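Long-range contacts in proteasome accessory factor B/C (PafBC) (Paenarthrobacter aurescens, PDB 6SJ9), which probably acts as a transcriptional regulator of the bacterial DNA damage response, combining winged helix-turn-helix regions with WYL domains: residues Arg142-Gly147 and Ile389-Pro394; Asp151-Ala156 and Thr214-Leu219; Pro162-Tyr167 and Val177-Pro182; Gln191-Gly196 and Lys204-Leu209; Phe230-Glu235 and Asp403-Asn408. All blocks are in the same frame, centred on the assembly; numbering follows the deposited sequence.

Contact 1 (Arg142-Gly147 and Ile389-Pro394); sequences RIKPAG and ICSGLP
A meeting of two loops joins Arg142-Pro145, just ahead of helix 147-159, to Cys390-Pro394, which leaves helix 378-389 of the PafC helix-turn-helix domain. The loops run nearly antiparallel, and their CA atoms come nearest at Lys144 and Gly392, 4.5 Å apart. There Gly392 CA makes a CA-H...O contact of 3.5 Å with Ile143 O; a CB on this residue would collide with that oxygen, and its backbone angles independently favour glycine. Arg142 CG is anti to the backbone N, and a bend at chi2 (74°) puts CD 3.3 Å from Ser391 O, to which NH2 adds a weak hydrogen bond. Pro394 lies over one face of the guanidinium, its CG 3.1 Å from Arg142 NH2, while NH1 forms a salt bridge with Glu109. Lys144 CB rests 3.6 Å from Ser391 C. Helix 95-118 lies against it all, Gln106 touching Arg142 and Ser391, and Leu102 and Ala105 touching Pro394; from strand 191-198, Trp192 touches Pro145 and Cys390.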
# COMPACT_ATOMS: atom_id res chain seq x y z
N ARG A 142 3.81 2.24 7.80
CA ARG A 142 3.56 0.93 7.24
C ARG A 142 4.23 -0.10 8.13
O ARG A 142 5.47 -0.13 8.25
CB ARG A 142 4.05 0.86 5.80
CG ARG A 142 3.59 -0.41 5.14
CD ARG A 142 2.12 -0.32 4.82
NE ARG A 142 1.86 0.49 3.64
CZ ARG A 142 1.16 0.05 2.60
NH1 ARG A 142 0.96 0.84 1.55
NH2 ARG A 142 0.67 -1.19 2.61
N ILE A 143 3.43 -0.92 8.78
CA ILE A 143 3.92 -1.96 9.66
C ILE A 143 3.84 -3.26 8.91
O ILE A 143 2.75 -3.70 8.55
CB ILE A 143 3.13 -2.06 10.96
CG1 ILE A 143 3.01 -0.69 11.62
CG2 ILE A 143 3.83 -3.14 11.84
CD1 ILE A 143 4.26 -0.15 12.20
N LYS A 144 4.98 -3.85 8.60
CA LYS A 144 4.92 -5.07 7.81
C LYS A 144 5.93 -6.04 8.37
O LYS A 144 6.85 -5.63 9.09
CB LYS A 144 5.16 -4.72 6.34
CG LYS A 144 6.54 -4.30 6.03
CD LYS A 144 6.89 -4.52 4.56
CE LYS A 144 7.35 -3.21 3.96
NZ LYS A 144 6.37 -2.51 3.04
N PRO A 145 5.75 -7.34 8.14
CA PRO A 145 6.77 -8.29 8.59
C PRO A 145 8.04 -8.02 7.80
O PRO A 145 7.98 -7.66 6.62
CB PRO A 145 6.16 -9.65 8.25
CG PRO A 145 5.28 -9.37 7.06
CD PRO A 145 4.67 -8.00 7.39
N ALA A 146 9.17 -8.16 8.47
CA ALA A 146 10.49 -7.97 7.87
C ALA A 146 10.68 -8.81 6.60
O ALA A 146 10.42 -10.02 6.61
CB ALA A 146 11.56 -8.34 8.89
N GLY A 147 11.07 -8.16 5.50
CA GLY A 147 11.31 -8.89 4.27
C GLY A 147 12.35 -9.99 4.42
O GLY A 147 12.22 -11.07 3.83
N ILE A 389 0.88 -9.16 -0.59
CA ILE A 389 0.21 -9.62 0.63
C ILE A 389 1.10 -9.58 1.86
O ILE A 389 0.64 -10.00 2.92
CB ILE A 389 -0.35 -11.05 0.48
CG1 ILE A 389 0.80 -12.03 0.25
CG2 ILE A 389 -1.38 -11.19 -0.58
CD1 ILE A 389 0.31 -13.47 0.26
N CYS A 390 2.37 -9.20 1.74
CA CYS A 390 3.29 -9.13 2.88
C CYS A 390 3.76 -7.72 3.14
O CYS A 390 4.85 -7.50 3.67
CB CYS A 390 4.52 -10.05 2.67
SG CYS A 390 4.07 -11.78 2.26
N SER A 391 2.97 -6.74 2.72
CA SER A 391 3.35 -5.35 2.82
C SER A 391 2.56 -4.65 3.87
O SER A 391 2.65 -3.42 3.96
CB SER A 391 3.18 -4.61 1.50
OG SER A 391 4.17 -5.07 0.62
N GLY A 392 1.78 -5.39 4.64
CA GLY A 392 1.01 -4.78 5.69
C GLY A 392 -0.27 -4.25 5.09
O GLY A 392 -0.56 -4.43 3.90
N LEU A 393 -1.07 -3.66 5.97
CA LEU A 393 -2.38 -3.11 5.63
C LEU A 393 -2.27 -1.60 5.67
O LEU A 393 -1.90 -1.05 6.72
CB LEU A 393 -3.46 -3.62 6.60
CG LEU A 393 -3.46 -5.16 6.69
CD1 LEU A 393 -4.58 -5.67 7.54
CD2 LEU A 393 -3.52 -5.85 5.31
N PRO A 394 -2.50 -0.88 4.58
CA PRO A 394 -2.48 0.59 4.67
C PRO A 394 -3.58 1.09 5.60
O PRO A 394 -4.50 0.35 6.01
CB PRO A 394 -2.66 1.05 3.21
CG PRO A 394 -2.17 -0.09 2.38
CD PRO A 394 -2.54 -1.35 3.18

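Contact 2 (Asp151-Ala156 and Thr214-Leu219); sequences DDVVAA and TAISVL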
# COMPACT_ATOMS: atom_id res chain seq x y z
N ASP A 151 12.04 -13.90 3.78
CA ASP A 151 12.90 -14.60 2.84
C ASP A 151 13.58 -15.80 3.49
O ASP A 151 13.75 -16.83 2.84
CB ASP A 151 13.96 -13.69 2.23
CG ASP A 151 13.37 -12.58 1.28
OD1 ASP A 151 12.18 -12.63 0.89
OD2 ASP A 151 14.15 -11.67 0.90
N ASP A 152 13.96 -15.69 4.77
CA ASP A 152 14.74 -16.75 5.40
C ASP A 152 13.88 -17.97 5.70
O ASP A 152 14.29 -19.11 5.41
CB ASP A 152 15.41 -16.25 6.67
CG ASP A 152 16.52 -15.30 6.37
OD1 ASP A 152 17.21 -15.45 5.32
OD2 ASP A 152 16.76 -14.45 7.23
N VAL A 153 12.66 -17.75 6.19
CA VAL A 153 11.74 -18.87 6.42
C VAL A 153 11.40 -19.55 5.10
O VAL A 153 11.41 -20.77 5.00
CB VAL A 153 10.48 -18.40 7.16
CG1 VAL A 153 9.42 -19.53 7.18
CG2 VAL A 153 10.86 -18.09 8.60
N VAL A 154 11.08 -18.76 4.07
CA VAL A 154 10.76 -19.31 2.75
C VAL A 154 11.97 -20.10 2.21
O VAL A 154 11.80 -21.14 1.57
CB VAL A 154 10.37 -18.16 1.77
CG1 VAL A 154 10.38 -18.62 0.35
CG2 VAL A 154 8.95 -17.62 2.08
N ALA A 155 13.18 -19.56 2.39
CA ALA A 155 14.39 -20.24 1.92
C ALA A 155 14.62 -21.51 2.72
O ALA A 155 14.91 -22.56 2.15
CB ALA A 155 15.63 -19.28 2.02
N ALA A 156 14.41 -21.46 4.03
CA ALA A 156 14.56 -22.64 4.86
C ALA A 156 13.62 -23.76 4.40
O ALA A 156 14.02 -24.93 4.29
CB ALA A 156 14.29 -22.25 6.32
N THR A 214 15.78 -11.70 16.91
CA THR A 214 16.90 -11.76 15.98
C THR A 214 16.43 -11.88 14.55
O THR A 214 15.25 -12.06 14.25
CB THR A 214 17.79 -12.97 16.25
OG1 THR A 214 17.16 -14.10 15.65
CG2 THR A 214 17.92 -13.23 17.73
N ALA A 215 17.40 -11.82 13.64
CA ALA A 215 17.17 -12.39 12.34
C ALA A 215 17.18 -13.92 12.45
O ALA A 215 17.64 -14.50 13.44
CB ALA A 215 18.21 -11.89 11.33
N ILE A 216 16.60 -14.55 11.46
CA ILE A 216 16.53 -16.00 11.45
C ILE A 216 17.83 -16.54 10.87
O ILE A 216 18.23 -16.15 9.78
CB ILE A 216 15.31 -16.42 10.61
CG1 ILE A 216 14.05 -15.91 11.34
CG2 ILE A 216 15.35 -17.91 10.28
CD1 ILE A 216 12.82 -16.08 10.60
N SER A 217 18.48 -17.44 11.59
CA SER A 217 19.60 -18.16 11.01
C SER A 217 19.12 -19.50 10.41
O SER A 217 18.57 -20.36 11.13
CB SER A 217 20.72 -18.30 12.03
OG SER A 217 20.41 -19.20 13.06
N VAL A 218 19.26 -19.62 9.09
CA VAL A 218 18.93 -20.83 8.35
C VAL A 218 20.08 -21.83 8.46
O VAL A 218 21.18 -21.56 7.96
CB VAL A 218 18.65 -20.48 6.89
CG1 VAL A 218 18.16 -21.73 6.12
CG2 VAL A 218 17.56 -19.41 6.80
N LEU A 219 19.82 -23.02 9.04
CA LEU A 219 20.89 -24.02 9.23
C LEU A 219 21.05 -24.87 7.96
O LEU A 219 20.55 -26.00 7.85
CB LEU A 219 20.59 -24.89 10.43
CG LEU A 219 20.25 -24.04 11.66
CD1 LEU A 219 20.09 -24.97 12.88
CD2 LEU A 219 21.40 -22.98 11.91
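Val153 overlaps Ile216 through single methyl groups, CG2 meeting CD1 at 3.4 Å, a close methyl-methyl approach. Ile216 reaches this point because its CD1 is anti to CA (chi2 173°). One residue back on the helix, Asp152 sends its CB between two partners, 3.9 Å from Ile216 CB and 3.8 Å from Val218 CG2. Its carboxylate makes no hydrogen bond across the contact: OD2 and Ile216 O are both acceptors, and the charge is met by Arg594, while OD1 accepts from Gln148. Val218 straddles a helical turn, with CG1 3.9 Å from Ala156 CB and CG2 3.6 Å from Asp152 O, the carbonyl that also receives Ala156 N within the helix. A helix laid against a short edge strand fits the Sm-like fold of the WYL domain. Strand 217-218 is joined by backbone hydrogen bonds to strand 163-168, whose Ile163 touches both Ala156 and Ile216; on the helix, Val153 also meets Leu185 of strand 175-188, and Val154 packs on Ile382 of helix 378-389.

Contact 3 (Pro162-Tyr167 and Val177-Pro182); sequences PIRFGY and VREVEP
Arg164 and Glu179 form a side-on salt bridge, their chains lying side by side and pointing the same way. A bend at chi2 (-77°) turns Glu179 CD toward Arg164. Arg164 NE donates to Glu179 OE1 at 3.1 Å, using the syn lone pair of OE1, which lies near the guanidinium plane. Arg164 NH2 reaches Glu179 OE2 at 2.8 Å, also from the syn side but 33° out of the carboxylate plane; the two flat groups are turned 69° apart. A water donates both to Glu179 OE2 and to Ile163 O, linking this carboxylate to the backbone.

The main chains pair in antiparallel register. Ile163 and Val180 are a hydrogen-bonded pair, Ile163 N lying 2.8 Å from Val180 O; Phe165 and Arg178 are the next, with Arg178 N 2.8 Å from Phe165 O. Arg164 opposite Glu179 and Gly166 opposite Val177 make the non-hydrogen-bonded pairs.

On the buried face, which carries Ile163, Phe165, Arg178 and Val180, Arg178 CB sits over one face of the Phe165 ring, toward its rim, and Val180 CG2 lies 3.8 Å from Phe165 CE2. Tyr167 CB touches Arg178 CG at 3.5 Å, while the Arg178 guanidinium pairs with Asp198. Phe207 meets both aromatic rings edge-to-face. The whole is an antiparallel beta hairpin of the kind from which the strongly bent, Sm-like sheet of WYL domains is built.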
# COMPACT_ATOMS: atom_id res chain seq x y z
N PRO A 162 16.28 -26.72 8.81
CA PRO A 162 15.77 -26.20 10.08
C PRO A 162 16.36 -24.80 10.32
O PRO A 162 17.32 -24.39 9.65
CB PRO A 162 16.22 -27.23 11.13
CG PRO A 162 17.40 -27.93 10.48
CD PRO A 162 17.36 -27.74 8.96
N ILE A 163 15.78 -24.07 11.28
CA ILE A 163 16.19 -22.71 11.59
C ILE A 163 16.35 -22.54 13.10
O ILE A 163 15.91 -23.36 13.90
CB ILE A 163 15.19 -21.63 11.08
CG1 ILE A 163 13.84 -21.80 11.78
CG2 ILE A 163 15.00 -21.74 9.59
CD1 ILE A 163 12.76 -20.77 11.32
N ARG A 164 17.00 -21.44 13.47
CA ARG A 164 17.10 -21.02 14.86
C ARG A 164 16.94 -19.51 14.95
O ARG A 164 17.30 -18.77 14.02
CB ARG A 164 18.41 -21.54 15.49
CG ARG A 164 19.43 -20.54 15.99
CD ARG A 164 20.83 -21.17 15.97
NE ARG A 164 20.74 -22.57 16.35
CZ ARG A 164 21.61 -23.53 15.98
NH1 ARG A 164 22.66 -23.26 15.20
NH2 ARG A 164 21.39 -24.79 16.37
N PHE A 165 16.36 -19.05 16.05
CA PHE A 165 16.11 -17.62 16.23
C PHE A 165 15.82 -17.34 17.70
O PHE A 165 15.40 -18.23 18.45
CB PHE A 165 14.94 -17.06 15.42
CG PHE A 165 13.68 -17.83 15.59
CD1 PHE A 165 12.75 -17.47 16.58
CD2 PHE A 165 13.44 -18.97 14.82
CE1 PHE A 165 11.59 -18.24 16.75
CE2 PHE A 165 12.28 -19.71 14.98
CZ PHE A 165 11.37 -19.38 15.95
N GLY A 166 16.10 -16.09 18.09
CA GLY A 166 15.73 -15.63 19.41
C GLY A 166 14.23 -15.38 19.50
O GLY A 166 13.63 -14.78 18.61
N TYR A 167 13.63 -15.84 20.58
CA TYR A 167 12.19 -15.70 20.74
C TYR A 167 11.85 -15.25 22.15
O TYR A 167 12.25 -15.90 23.12
CB TYR A 167 11.44 -17.00 20.44
CG TYR A 167 9.99 -16.69 20.26
CD1 TYR A 167 9.58 -15.95 19.17
CD2 TYR A 167 9.04 -17.15 21.16
CE1 TYR A 167 8.26 -15.66 18.96
CE2 TYR A 167 7.68 -16.84 20.97
CZ TYR A 167 7.31 -16.09 19.87
OH TYR A 167 6.01 -15.76 19.63
N VAL A 177 16.53 -18.94 22.58
CA VAL A 177 16.82 -19.39 21.22
C VAL A 177 16.01 -20.65 20.97
O VAL A 177 16.12 -21.63 21.71
CB VAL A 177 18.33 -19.65 21.04
CG1 VAL A 177 18.63 -20.20 19.65
CG2 VAL A 177 19.11 -18.36 21.26
N ARG A 178 15.22 -20.64 19.90
CA ARG A 178 14.36 -21.76 19.56
C ARG A 178 14.92 -22.45 18.32
O ARG A 178 15.44 -21.79 17.42
CB ARG A 178 12.95 -21.28 19.30
CG ARG A 178 12.38 -20.34 20.40
CD ARG A 178 12.29 -21.09 21.73
NE ARG A 178 11.20 -22.07 21.72
CZ ARG A 178 9.94 -21.78 22.10
NH1 ARG A 178 8.95 -22.69 22.07
NH2 ARG A 178 9.67 -20.55 22.53
N GLU A 179 14.78 -23.78 18.28
CA GLU A 179 15.25 -24.60 17.17
C GLU A 179 14.01 -25.17 16.52
O GLU A 179 13.29 -25.96 17.15
CB GLU A 179 16.14 -25.76 17.63
CG GLU A 179 17.24 -25.39 18.63
CD GLU A 179 18.42 -24.71 17.95
OE1 GLU A 179 19.14 -23.99 18.65
OE2 GLU A 179 18.60 -24.88 16.72
N VAL A 180 13.76 -24.74 15.29
CA VAL A 180 12.47 -24.98 14.67
C VAL A 180 12.66 -25.59 13.29
O VAL A 180 13.49 -25.12 12.50
CB VAL A 180 11.67 -23.66 14.63
CG1 VAL A 180 10.42 -23.80 13.87
CG2 VAL A 180 11.36 -23.20 16.05
N GLU A 181 11.80 -26.53 12.94
CA GLU A 181 11.63 -26.97 11.58
C GLU A 181 10.39 -26.27 11.01
O GLU A 181 9.25 -26.57 11.44
CB GLU A 181 11.47 -28.49 11.55
CG GLU A 181 12.73 -29.21 12.11
CD GLU A 181 12.56 -30.71 12.34
OE1 GLU A 181 11.48 -31.26 11.99
OE2 GLU A 181 13.49 -31.34 12.86
N PRO A 182 10.54 -25.34 10.06
CA PRO A 182 9.40 -24.47 9.67
C PRO A 182 8.41 -25.19 8.77
O PRO A 182 8.80 -25.80 7.78
CB PRO A 182 10.06 -23.31 8.94
CG PRO A 182 11.40 -23.98 8.36
CD PRO A 182 11.83 -24.89 9.47
O HOH W 1 17.09 -25.86 14.63

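Contact 4 (Gln191-Gly196 and Lys204-Leu209); sequences QWYLVG and KRVFRL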
# COMPACT_ATOMS: atom_id res chain seq x y z
N GLN A 191 -1.60 -10.06 11.58
CA GLN A 191 -0.28 -10.35 12.14
C GLN A 191 0.26 -11.70 11.67
O GLN A 191 -0.49 -12.68 11.59
CB GLN A 191 -0.34 -10.33 13.67
CG GLN A 191 -0.69 -8.96 14.26
CD GLN A 191 0.17 -7.85 13.64
OE1 GLN A 191 -0.28 -7.12 12.74
NE2 GLN A 191 1.41 -7.72 14.11
N TRP A 192 1.57 -11.76 11.43
CA TRP A 192 2.19 -12.92 10.81
C TRP A 192 2.81 -13.86 11.85
O TRP A 192 3.41 -13.43 12.84
CB TRP A 192 3.24 -12.51 9.80
CG TRP A 192 2.69 -12.09 8.47
CD1 TRP A 192 2.32 -10.81 8.09
CD2 TRP A 192 2.39 -12.93 7.37
NE1 TRP A 192 1.87 -10.82 6.79
CE2 TRP A 192 1.88 -12.10 6.32
CE3 TRP A 192 2.49 -14.31 7.15
CZ2 TRP A 192 1.48 -12.61 5.08
CZ3 TRP A 192 2.09 -14.82 5.90
CH2 TRP A 192 1.59 -13.96 4.88
N TYR A 193 2.70 -15.13 11.57
CA TYR A 193 3.11 -16.20 12.47
C TYR A 193 3.92 -17.21 11.66
O TYR A 193 3.63 -17.44 10.49
CB TYR A 193 1.92 -16.95 13.06
CG TYR A 193 1.00 -16.09 13.89
CD1 TYR A 193 0.08 -15.23 13.29
CD2 TYR A 193 1.05 -16.13 15.28
CE1 TYR A 193 -0.77 -14.43 14.08
CE2 TYR A 193 0.20 -15.33 16.07
CZ TYR A 193 -0.70 -14.49 15.46
OH TYR A 193 -1.52 -13.70 16.23
N LEU A 194 4.85 -17.87 12.35
CA LEU A 194 5.54 -19.06 11.89
C LEU A 194 5.01 -20.25 12.68
O LEU A 194 4.85 -20.18 13.92
CB LEU A 194 7.05 -18.90 12.13
CG LEU A 194 7.87 -20.19 11.99
CD1 LEU A 194 8.01 -20.69 10.53
CD2 LEU A 194 9.23 -19.99 12.62
N VAL A 195 4.65 -21.32 11.98
CA VAL A 195 4.30 -22.56 12.65
C VAL A 195 5.33 -23.60 12.23
O VAL A 195 5.76 -23.62 11.07
CB VAL A 195 2.86 -23.06 12.37
CG1 VAL A 195 2.67 -23.31 10.92
CG2 VAL A 195 2.61 -24.37 13.11
N GLY A 196 5.76 -24.42 13.19
CA GLY A 196 6.71 -25.45 12.84
C GLY A 196 6.92 -26.37 14.03
O GLY A 196 6.33 -26.19 15.10
N LYS A 204 4.70 -29.20 18.03
CA LYS A 204 4.49 -28.05 17.19
C LYS A 204 4.27 -26.80 18.04
O LYS A 204 3.76 -26.87 19.16
CB LYS A 204 3.33 -28.34 16.24
CG LYS A 204 1.97 -27.99 16.75
CD LYS A 204 0.92 -28.73 15.95
CE LYS A 204 -0.40 -28.83 16.74
NZ LYS A 204 -1.21 -29.95 16.17
N ARG A 205 4.66 -25.65 17.48
CA ARG A 205 4.57 -24.37 18.17
C ARG A 205 4.33 -23.28 17.14
O ARG A 205 4.67 -23.42 15.96
CB ARG A 205 5.83 -24.01 18.97
CG ARG A 205 6.09 -24.86 20.21
CD ARG A 205 5.14 -24.40 21.31
NE ARG A 205 5.33 -25.10 22.58
CZ ARG A 205 5.09 -26.40 22.76
NH1 ARG A 205 4.67 -27.15 21.74
NH2 ARG A 205 5.23 -26.96 23.98
N VAL A 206 3.65 -22.23 17.59
CA VAL A 206 3.37 -21.06 16.79
C VAL A 206 4.14 -19.88 17.36
O VAL A 206 4.16 -19.66 18.58
CB VAL A 206 1.86 -20.78 16.74
CG1 VAL A 206 1.60 -19.75 15.66
CG2 VAL A 206 1.10 -22.05 16.45
N PHE A 207 4.83 -19.17 16.49
CA PHE A 207 5.67 -18.04 16.84
C PHE A 207 5.16 -16.79 16.14
O PHE A 207 5.03 -16.78 14.92
CB PHE A 207 7.10 -18.34 16.39
CG PHE A 207 7.67 -19.60 16.99
CD1 PHE A 207 8.21 -19.60 18.28
CD2 PHE A 207 7.60 -20.80 16.30
CE1 PHE A 207 8.72 -20.76 18.85
CE2 PHE A 207 8.14 -21.96 16.84
CZ PHE A 207 8.69 -21.95 18.11
N ARG A 208 4.91 -15.72 16.90
CA ARG A 208 4.61 -14.43 16.28
C ARG A 208 5.89 -13.78 15.76
O ARG A 208 6.88 -13.71 16.48
CB ARG A 208 3.92 -13.48 17.25
CG ARG A 208 2.81 -14.06 18.09
CD ARG A 208 2.24 -12.94 19.01
NE ARG A 208 1.99 -11.74 18.20
CZ ARG A 208 0.82 -11.41 17.66
NH1 ARG A 208 0.72 -10.30 16.92
NH2 ARG A 208 -0.24 -12.20 17.82
N LEU A 209 5.91 -13.40 14.49
CA LEU A 209 7.13 -12.82 13.91
C LEU A 209 7.57 -11.59 14.69
O LEU A 209 8.78 -11.41 14.95
CB LEU A 209 6.92 -12.47 12.43
CG LEU A 209 7.43 -13.42 11.35
CD1 LEU A 209 6.82 -14.76 11.53
CD2 LEU A 209 7.10 -12.91 9.94
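Leu194 and Phe207 sit at the middle of an antiparallel beta hairpin in the Sm-like sheet of the WYL domain, joined by two backbone hydrogen bonds, one in each direction. Their side chains run side by side into the buried face, where Leu194 CD2 comes 4.1 Å from Phe207 CD2. Leu209 adds to it with CD1 4.2 Å from Leu194 CB, and its N donates to Trp192 O. On the other face, with CG anti to the carbonyl carbon (chi1 -62°), the Tyr193 ring extends alongside Arg208, ring and guanidinium planes 78° apart; Arg208 CG is 3.5 Å from Tyr193 CE2, and Val206 CG1 is 3.7 Å from Tyr193 CD2. An alanine in place of Tyr193 would probably open a gap beside Arg208 CG and Val206 CG1 and leave the middle of the arginine chain freer to shift, though its NH1 pairs with Asp284.

The far end is looser. Gly196 and Arg205 still exchange two backbone hydrogen bonds, but Lys204 is exposed, its ammonium group in a salt bridge with Glu235, and the end of Arg205 turns off from strand 191-198. Arg205 NH1 folds back to donate to Lys204 O at 2.8 Å, 44° above that carbonyl's plane.

Contact 5 (Phe230-Glu235 and Asp403-Asn408); sequences FNARAE and DIQWEN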
# COMPACT_ATOMS: atom_id res chain seq x y z
N PHE A 230 0.04 -32.35 7.66
CA PHE A 230 0.16 -31.04 8.29
C PHE A 230 -0.79 -30.05 7.64
O PHE A 230 -0.65 -29.74 6.45
CB PHE A 230 1.58 -30.48 8.21
CG PHE A 230 1.63 -28.96 8.21
CD1 PHE A 230 1.18 -28.23 9.31
CD2 PHE A 230 2.14 -28.28 7.11
CE1 PHE A 230 1.22 -26.85 9.31
CE2 PHE A 230 2.19 -26.90 7.09
CZ PHE A 230 1.74 -26.17 8.19
N ASN A 231 -1.76 -29.57 8.40
CA ASN A 231 -2.70 -28.56 7.90
C ASN A 231 -2.36 -27.19 8.48
O ASN A 231 -2.57 -26.95 9.68
CB ASN A 231 -4.14 -28.96 8.21
CG ASN A 231 -5.15 -28.06 7.51
OD1 ASN A 231 -4.79 -27.17 6.72
ND2 ASN A 231 -6.44 -28.31 7.77
N ALA A 232 -1.84 -26.29 7.64
CA ALA A 232 -1.47 -24.96 8.12
C ALA A 232 -2.70 -24.14 8.50
O ALA A 232 -2.68 -23.42 9.51
CB ALA A 232 -0.66 -24.21 7.07
N ARG A 233 -3.78 -24.25 7.72
CA ARG A 233 -4.97 -23.43 7.98
C ARG A 233 -5.65 -23.83 9.29
O ARG A 233 -6.10 -22.96 10.05
CB ARG A 233 -5.93 -23.53 6.80
CG ARG A 233 -7.28 -22.85 7.01
CD ARG A 233 -8.20 -23.13 5.83
NE ARG A 233 -9.53 -22.55 5.99
CZ ARG A 233 -10.42 -22.45 5.01
NH1 ARG A 233 -10.12 -22.89 3.79
NH2 ARG A 233 -11.61 -21.91 5.25
N ALA A 234 -5.73 -25.13 9.57
CA ALA A 234 -6.34 -25.59 10.81
C ALA A 234 -5.48 -25.23 12.01
O ALA A 234 -6.01 -24.92 13.09
CB ALA A 234 -6.58 -27.10 10.77
N GLU A 235 -4.15 -25.26 11.85
CA GLU A 235 -3.25 -24.92 12.95
C GLU A 235 -3.38 -23.45 13.34
O GLU A 235 -3.42 -23.11 14.53
CB GLU A 235 -1.82 -25.25 12.55
CG GLU A 235 -0.86 -25.15 13.68
CD GLU A 235 -1.21 -26.16 14.75
OE1 GLU A 235 -1.53 -27.32 14.39
OE2 GLU A 235 -1.17 -25.78 15.94
N ASP A 403 -7.22 -14.01 5.67
CA ASP A 403 -6.46 -15.09 6.30
C ASP A 403 -5.56 -15.71 5.24
O ASP A 403 -6.06 -16.30 4.28
CB ASP A 403 -7.35 -16.19 6.90
CG ASP A 403 -8.16 -15.74 8.09
OD1 ASP A 403 -8.94 -16.58 8.60
OD2 ASP A 403 -8.04 -14.56 8.51
N ILE A 404 -4.25 -15.62 5.48
CA ILE A 404 -3.22 -16.07 4.55
C ILE A 404 -2.43 -17.22 5.19
O ILE A 404 -2.03 -17.12 6.36
CB ILE A 404 -2.28 -14.91 4.19
CG1 ILE A 404 -3.13 -13.81 3.54
CG2 ILE A 404 -1.23 -15.41 3.19
CD1 ILE A 404 -2.50 -12.48 3.51
N GLN A 405 -2.25 -18.31 4.42
CA GLN A 405 -1.35 -19.42 4.72
C GLN A 405 -0.28 -19.49 3.62
O GLN A 405 -0.59 -19.51 2.42
CB GLN A 405 -2.02 -20.80 4.75
CG GLN A 405 -2.97 -21.06 5.89
CD GLN A 405 -4.22 -20.19 5.80
OE1 GLN A 405 -4.66 -19.67 6.80
NE2 GLN A 405 -4.79 -20.03 4.60
N TRP A 406 0.97 -19.64 4.02
CA TRP A 406 2.08 -19.76 3.08
C TRP A 406 2.95 -20.93 3.53
O TRP A 406 3.76 -20.77 4.44
CB TRP A 406 2.87 -18.49 3.03
CG TRP A 406 3.92 -18.44 1.98
CD1 TRP A 406 4.74 -19.46 1.54
CD2 TRP A 406 4.31 -17.28 1.23
NE1 TRP A 406 5.60 -19.00 0.57
CE2 TRP A 406 5.38 -17.67 0.37
CE3 TRP A 406 3.85 -15.96 1.19
CZ2 TRP A 406 5.98 -16.79 -0.52
CZ3 TRP A 406 4.47 -15.06 0.30
CH2 TRP A 406 5.51 -15.49 -0.55
N GLU A 407 2.76 -22.09 2.89
CA GLU A 407 3.60 -23.27 3.10
C GLU A 407 4.67 -23.36 2.01
O GLU A 407 4.76 -22.49 1.13
CB GLU A 407 2.74 -24.52 3.08
CG GLU A 407 1.64 -24.54 4.06
CD GLU A 407 0.75 -25.78 3.91
OE1 GLU A 407 1.16 -26.81 3.34
OE2 GLU A 407 -0.36 -25.72 4.42
N ASN A 408 5.50 -24.41 2.06
CA ASN A 408 6.56 -24.59 1.07
C ASN A 408 5.97 -24.62 -0.33
O ASN A 408 5.22 -25.53 -0.67
CB ASN A 408 7.35 -25.90 1.31
CG ASN A 408 8.65 -25.94 0.45
OD1 ASN A 408 9.26 -24.90 0.22
ND2 ASN A 408 9.06 -27.13 0.01
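Arg233 and Gln405 mark the nearest backbone approach, their CA atoms 6.3 Å apart, where the first turn of helix 232-237 rests on strand 404-407. This strand belongs to a beta hairpin with strand 410-413, probably the wing of the PafC winged helix-turn-helix, and also pairs with strand 175-188 of the WYL sheet. No hydrogen bond crosses the contact; side chains carry it. Gln405 CG lies 3.7 Å from Arg233 CA, and its CD is 3.9 Å from Arg233 CB. The arginine runs on, extended, to give NH2 to Glu415 O.

Glu407 is likewise extended (chi2 175°) and meets Phe230 tip to tip, its CD 3.7 Å from Phe230 CE2. Glu407 OE2 touches Ala232 CB at 3.1 Å and accepts a hydrogen bond from Tyr412 OH. Its place near the helix N terminus is likely to favour the negative charge. An alanine at Glu407 would probably leave the Tyr412 hydroxyl without this acceptor and open a gap between the Phe230 ring and the Ala232 methyl. Asn231 is the N-cap, its OD1 accepting weakly from Arg233 N, and Ala232 N stands 3.5 Å above one face of the Phe230 ring, toward its rim.

Overall arrangement
Followed from the N terminus, the chain opens contact 1 at Arg142 and does not close it until Ile389-Pro394, so contacts 2, 3 and 4 all fall within that long excursion. Contact 2 closes a smaller loop at Thr214-Leu219 and itself encloses contacts 3 and 4, two hairpins in series whose strands 175-188 and 191-198 are neighbours in one sheet. Contact 5 opens later, at Phe230, and closes beyond contact 1 at Asp403-Asn408, so these two cross. Contacts 2 to 4 thus tie together parts of the first WYL domain, and contacts 1 and 5 fasten regions beside it to the PafC helix-turn-helix domain at two separate places, with centres about 19 Å apart.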